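Local coordinates for selenium-binding protein (Sulfolobus tokodaii, PDB 2ECE) that is of uncertain function but belongs to a beta-propeller family generally assigned a role in selenium binding, at residues Val319-Asp325 and Leu337-Ile342; Thr380-Met385 and Val397-Leu401. All coordinates share one frame; numbering follows the deposited sequence.

Interaction 1: residues Val319-Asp325 and Leu337-Ile342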
loop_
_atom_site.group_PDB
_atom_site.type_symbol
_atom_site.label_atom_id
_atom_site.label_comp_id
_atom_site.label_asym_id
_atom_site.label_seq_id
_atom_site.Cartn_x
_atom_site.Cartn_y
_atom_site.Cartn_z
ATOM N N VAL A 319 1.314 6.652 -22.925
ATOM C CA VAL A 319 0.778 5.980 -21.747
ATOM C C VAL A 319 1.836 6.089 -20.661
ATOM O O VAL A 319 2.937 5.552 -20.799
ATOM C CB VAL A 319 0.498 4.487 -22.017
ATOM C CG1 VAL A 319 -0.098 3.830 -20.770
ATOM C CG2 VAL A 319 -0.448 4.340 -23.203
ATOM N N PRO A 320 1.530 6.805 -19.572
ATOM C CA PRO A 320 2.527 6.930 -18.510
ATOM C C PRO A 320 2.608 5.583 -17.809
ATOM O O PRO A 320 1.622 4.841 -17.774
ATOM C CB PRO A 320 1.942 8.018 -17.606
ATOM C CG PRO A 320 0.936 8.739 -18.504
ATOM C CD PRO A 320 0.332 7.595 -19.257
ATOM N N PRO A 321 3.785 5.228 -17.273
ATOM C CA PRO A 321 3.858 3.938 -16.595
ATOM C C PRO A 321 2.962 3.939 -15.359
ATOM O O PRO A 321 2.352 2.924 -15.033
ATOM C CB PRO A 321 5.342 3.814 -16.248
ATOM C CG PRO A 321 5.767 5.248 -16.089
ATOM C CD PRO A 321 5.097 5.896 -17.273
ATOM N N LEU A 322 2.867 5.097 -14.707
ATOM C CA LEU A 322 2.067 5.261 -13.493
ATOM C C LEU A 322 2.408 4.199 -12.460
ATOM O O LEU A 322 1.587 3.331 -12.146
ATOM C CB LEU A 322 0.569 5.200 -13.805
ATOM C CG LEU A 322 -0.012 6.286 -14.717
ATOM C CD1 LEU A 322 -1.500 6.019 -14.939
ATOM C CD2 LEU A 322 0.207 7.656 -14.090
ATOM N N VAL A 323 3.631 4.258 -11.948
ATOM C CA VAL A 323 4.067 3.317 -10.922
ATOM C C VAL A 323 3.403 3.788 -9.636
ATOM O O VAL A 323 3.796 4.810 -9.071
ATOM C CB VAL A 323 5.601 3.338 -10.767
ATOM C CG1 VAL A 323 6.024 2.459 -9.591
ATOM C CG2 VAL A 323 6.255 2.830 -12.062
ATOM N N THR A 324 2.392 3.045 -9.188
ATOM C CA THR A 324 1.636 3.405 -7.989
ATOM C C THR A 324 1.974 2.643 -6.703
ATOM O O THR A 324 1.670 3.119 -5.608
ATOM C CB THR A 324 0.129 3.257 -8.245
ATOM O OG1 THR A 324 -0.140 1.939 -8.736
ATOM C CG2 THR A 324 -0.347 4.285 -9.266
ATOM N N ASP A 325 2.575 1.462 -6.822
ATOM C CA ASP A 325 2.944 0.694 -5.639
ATOM C C ASP A 325 4.311 0.025 -5.779
ATOM O O ASP A 325 4.762 -0.276 -6.890
ATOM C CB ASP A 325 1.887 -0.379 -5.332
ATOM C CG ASP A 325 2.088 -1.023 -3.960
ATOM O OD1 ASP A 325 2.310 -0.272 -2.994
ATOM O OD2 ASP A 325 2.013 -2.265 -3.836
ATOM N N LEU A 337 7.673 -3.464 -8.593
ATOM C CA LEU A 337 6.896 -2.275 -8.910
ATOM C C LEU A 337 5.722 -2.683 -9.774
ATOM O O LEU A 337 5.790 -3.665 -10.518
ATOM C CB LEU A 337 7.692 -1.244 -9.727
ATOM C CG LEU A 337 9.182 -0.898 -9.678
ATOM C CD1 LEU A 337 9.377 0.381 -10.493
ATOM C CD2 LEU A 337 9.675 -0.695 -8.268
ATOM N N SER A 338 4.641 -1.919 -9.681
ATOM C CA SER A 338 3.483 -2.169 -10.515
ATOM C C SER A 338 3.408 -0.950 -11.428
ATOM O O SER A 338 3.751 0.163 -11.021
ATOM C CB SER A 338 2.213 -2.285 -9.669
ATOM O OG SER A 338 1.923 -1.066 -9.001
ATOM N N LEU A 339 3.007 -1.164 -12.675
ATOM C CA LEU A 339 2.860 -0.068 -13.621
ATOM C C LEU A 339 1.385 -0.101 -13.971
ATOM O O LEU A 339 0.952 -0.865 -14.831
ATOM C CB LEU A 339 3.714 -0.283 -14.877
ATOM C CG LEU A 339 5.186 0.145 -14.842
ATOM C CD1 LEU A 339 5.987 -0.798 -13.955
ATOM C CD2 LEU A 339 5.749 0.135 -16.264
ATOM N N TRP A 340 0.622 0.728 -13.273
ATOM C CA TRP A 340 -0.818 0.799 -13.445
ATOM C C TRP A 340 -1.251 1.425 -14.766
ATOM O O TRP A 340 -2.400 1.283 -15.171
ATOM C CB TRP A 340 -1.415 1.581 -12.279
ATOM C CG TRP A 340 -2.887 1.432 -12.149
ATOM C CD1 TRP A 340 -3.576 0.286 -11.861
ATOM C CD2 TRP A 340 -3.861 2.477 -12.236
ATOM N NE1 TRP A 340 -4.925 0.558 -11.755
ATOM C CE2 TRP A 340 -5.125 1.894 -11.986
ATOM C CE3 TRP A 340 -3.790 3.851 -12.508
ATOM C CZ2 TRP A 340 -6.304 2.639 -11.987
ATOM C CZ3 TRP A 340 -4.969 4.593 -12.509
ATOM C CH2 TRP A 340 -6.205 3.982 -12.253
ATOM N N GLY A 341 -0.335 2.122 -15.432
ATOM C CA GLY A 341 -0.671 2.738 -16.703
ATOM C C GLY A 341 -0.353 1.795 -17.846
ATOM O O GLY A 341 -1.239 1.351 -18.573
ATOM N N ILE A 342 0.927 1.469 -17.990
ATOM C CA ILE A 342 1.366 0.575 -19.050
ATOM C C ILE A 342 0.840 -0.858 -18.904
ATOM O O ILE A 342 0.454 -1.482 -19.897
ATOM C CB ILE A 342 2.907 0.587 -19.137
ATOM C CG1 ILE A 342 3.351 1.898 -19.793
ATOM C CG2 ILE A 342 3.410 -0.638 -19.902
ATOM C CD1 ILE A 342 4.805 2.223 -19.614
#
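V323 meets the S338 carbonyl where the loop leading into a blade of this beta-propeller runs alongside the blade's second strand, 334-339. Backbone bonds line up the two segments: S338 N donates to D325 O, W340 N to L322 O, and, as the strand gives way to a turn, G341 N to P321 O at 2.8 Å. G341 suits its place because a beta carbon there would collide with P320 O. V323 sits astride the S338 carbonyl, its CA-H pointing at S338 O over 3.2 Å; that buried oxygen has no conventional donor. With CG1 anti to the backbone N (chi1 174°), CG1 goes to L337 CD1 and CG2 to L339 CG, each 4.0 Å away, so the branched residue fills the space between two leucines. Replacing it with an alanine would take away the methyls that L337 and L339 touch and would probably leave a gap between those leucines. P321 continues this apolar side, its CB lying 3.7 Å from L339 CD2 and also touching I342 CD1. Beyond the pair, I300 of strand 291-304 covers P321, V323 and L337. Polar groups gather elsewhere: S338 OG, held between its own backbone N and carbonyl carbon (chi1 64°), takes a weak bond from D325 N and is bonded to Q384 O, while D325 forms a salt bridge with R257 and accepts a bond from L386 N. The W340 indole, edge-to-face with Y410 and bonded through NE1 to N399 O, is met obliquely by L322, whose CD1 lies 4.0 Å from W340 CE3.

Interaction 2: residues Thr380-Met385 and Val397-Leu401; sequences TGAPQM and VTNSL
Q384 and M385 share two backbone hydrogen bonds with T398, which bring the 380-385 loop, on its way into a blade of the beta-propeller, onto the end of that blade's second strand, 394-398. Q384 N donates to T398 O at 2.9 Å, and T398 N returns a bond to M385 O.

Side-chain amides extend the grip beyond this backbone pairing. Q384 leaves the backbone with CG anti to N (chi1 -154°), then bends at chi2, which turns its amide back over segment 397-401. There NE2 donates to S400 O at 3.1 Å, with the acceptor in the amide plane, while OE1 is taken up by T324. Glutamine fits because one flat group can give and accept at once. N399 reaches back to the start of the loop: its ND2 meets T380 O at 3.0 Å, approaching from above the carbonyl plane. Bonds from N399 ND2 to K415 O and from W417 N to N399 OD1 fix the rotation of this amide. G381, with positive phi, takes a backbone shape that favours glycine.

A water fills the corner between the segments, accepting from M385 N and donating to T398 OG1, which is also hydrogen-bonded to H445 O, and, at 2.7 Å, to S400 O. The S400 carbonyl is thus gripped twice.

Apolar contacts are few. L401 crosses the glutamine at about a right angle, its CD1 3.7 Å from Q384 CD, and P383 CB packs on V397 CG1 at the same separation of 3.7 Å.

Around this site, strand 443-449 covers Q384, M385 and T398 through S444 and H445, strand 417-423 lies against V397, and V345 of strand 344-349 in the preceding blade touches both P383 and V397.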
loop_
_atom_site.group_PDB
_atom_site.type_symbol
_atom_site.label_atom_id
_atom_site.label_comp_id
_atom_site.label_asym_id
_atom_site.label_seq_id
_atom_site.Cartn_x
_atom_site.Cartn_y
_atom_site.Cartn_z
ATOM N N THR A 380 -9.233 -6.197 -16.752
ATOM C CA THR A 380 -9.483 -4.767 -16.838
ATOM C C THR A 380 -8.468 -4.081 -15.921
ATOM O O THR A 380 -7.889 -4.724 -15.038
ATOM C CB THR A 380 -10.910 -4.404 -16.374
ATOM O OG1 THR A 380 -11.117 -4.864 -15.034
ATOM C CG2 THR A 380 -11.943 -5.035 -17.291
ATOM N N GLY A 381 -8.243 -2.789 -16.129
ATOM C CA GLY A 381 -7.289 -2.078 -15.301
ATOM C C GLY A 381 -5.873 -2.571 -15.536
ATOM O O GLY A 381 -5.517 -2.945 -16.660
ATOM N N ALA A 382 -5.065 -2.579 -14.478
ATOM C CA ALA A 382 -3.675 -3.014 -14.570
ATOM C C ALA A 382 -3.158 -3.306 -13.162
ATOM O O ALA A 382 -3.877 -3.109 -12.185
ATOM C CB ALA A 382 -2.841 -1.924 -15.220
ATOM N N PRO A 383 -1.911 -3.797 -13.042
ATOM C CA PRO A 383 -1.379 -4.085 -11.704
ATOM C C PRO A 383 -1.327 -2.801 -10.878
ATOM O O PRO A 383 -1.002 -1.733 -11.396
ATOM C CB PRO A 383 0.017 -4.616 -11.993
ATOM C CG PRO A 383 -0.124 -5.239 -13.352
ATOM C CD PRO A 383 -0.955 -4.217 -14.084
ATOM N N GLN A 384 -1.787 -2.882 -9.637
ATOM C CA GLN A 384 -1.728 -1.737 -8.742
ATOM C C GLN A 384 -1.047 -2.175 -7.438
ATOM O O GLN A 384 0.179 -2.136 -7.322
ATOM C CB GLN A 384 -3.142 -1.213 -8.509
ATOM C CG GLN A 384 -3.242 0.254 -8.151
ATOM C CD GLN A 384 -2.605 0.575 -6.809
ATOM O OE1 GLN A 384 -1.395 0.782 -6.715
ATOM N NE2 GLN A 384 -3.422 0.605 -5.761
ATOM N N MET A 385 -1.838 -2.630 -6.474
ATOM C CA MET A 385 -1.270 -3.077 -5.210
ATOM C C MET A 385 -0.595 -4.428 -5.378
ATOM O O MET A 385 -1.051 -5.275 -6.146
ATOM C CB MET A 385 -2.334 -3.185 -4.114
ATOM C CG MET A 385 -2.743 -1.859 -3.501
ATOM S SD MET A 385 -1.358 -0.781 -3.095
ATOM C CE MET A 385 -0.650 -1.617 -1.659
ATOM N N VAL A 397 -1.267 -9.805 -6.783
ATOM C CA VAL A 397 -1.528 -8.547 -7.474
ATOM C C VAL A 397 -3.013 -8.223 -7.639
ATOM O O VAL A 397 -3.789 -9.085 -8.058
ATOM C CB VAL A 397 -0.912 -8.590 -8.893
ATOM C CG1 VAL A 397 -0.935 -7.204 -9.516
ATOM C CG2 VAL A 397 0.509 -9.159 -8.837
ATOM N N THR A 398 -3.409 -6.995 -7.296
ATOM C CA THR A 398 -4.798 -6.554 -7.486
ATOM C C THR A 398 -4.748 -5.346 -8.437
ATOM O O THR A 398 -3.659 -4.859 -8.751
ATOM C CB THR A 398 -5.510 -6.202 -6.163
ATOM O OG1 THR A 398 -4.787 -5.173 -5.474
ATOM C CG2 THR A 398 -5.635 -7.456 -5.294
ATOM N N ASN A 399 -5.897 -4.826 -8.857
ATOM C CA ASN A 399 -5.882 -3.783 -9.893
ATOM C C ASN A 399 -6.556 -2.426 -9.738
ATOM O O ASN A 399 -6.556 -1.639 -10.690
ATOM C CB ASN A 399 -6.406 -4.415 -11.182
ATOM C CG ASN A 399 -7.841 -4.892 -11.044
ATOM O OD1 ASN A 399 -8.253 -5.352 -9.972
ATOM N ND2 ASN A 399 -8.611 -4.791 -12.124
ATOM N N SER A 400 -7.136 -2.139 -8.581
ATOM C CA SER A 400 -7.802 -0.862 -8.388
ATOM C C SER A 400 -6.932 0.138 -7.627
ATOM O O SER A 400 -6.219 -0.233 -6.700
ATOM C CB SER A 400 -9.119 -1.077 -7.647
ATOM O OG SER A 400 -9.718 0.164 -7.334
ATOM N N LEU A 401 -7.009 1.410 -8.020
ATOM C CA LEU A 401 -6.232 2.468 -7.382
ATOM C C LEU A 401 -7.114 3.318 -6.468
ATOM O O LEU A 401 -6.848 3.460 -5.275
ATOM C CB LEU A 401 -5.581 3.371 -8.445
ATOM C CG LEU A 401 -4.778 4.579 -7.936
ATOM C CD1 LEU A 401 -3.587 4.096 -7.117
ATOM C CD2 LEU A 401 -4.305 5.430 -9.111
HETATM O O HOH W 1 -4.752 -2.400 -5.992
#

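In the fold
The two contacts follow one another along the chain, interaction 1 closing before interaction 2 opens, and their centres lie about 10 Å apart on the same side of the chain's centre. They occupy equivalent places in successive propeller blades, the four-stranded antiparallel sheets starting at 326-328 and 386-388: each joins the loop before the first strand to the end of the second. The blades meet directly here. Q384 bridges them with both ends, its OE1 2.6 Å from T324 OG1 and its backbone O 2.6 Å from S338 OG, both probable hydrogen bonds, while A382 CB packs on W340 O. Neighbouring blades are thereby tied through buried polar groups.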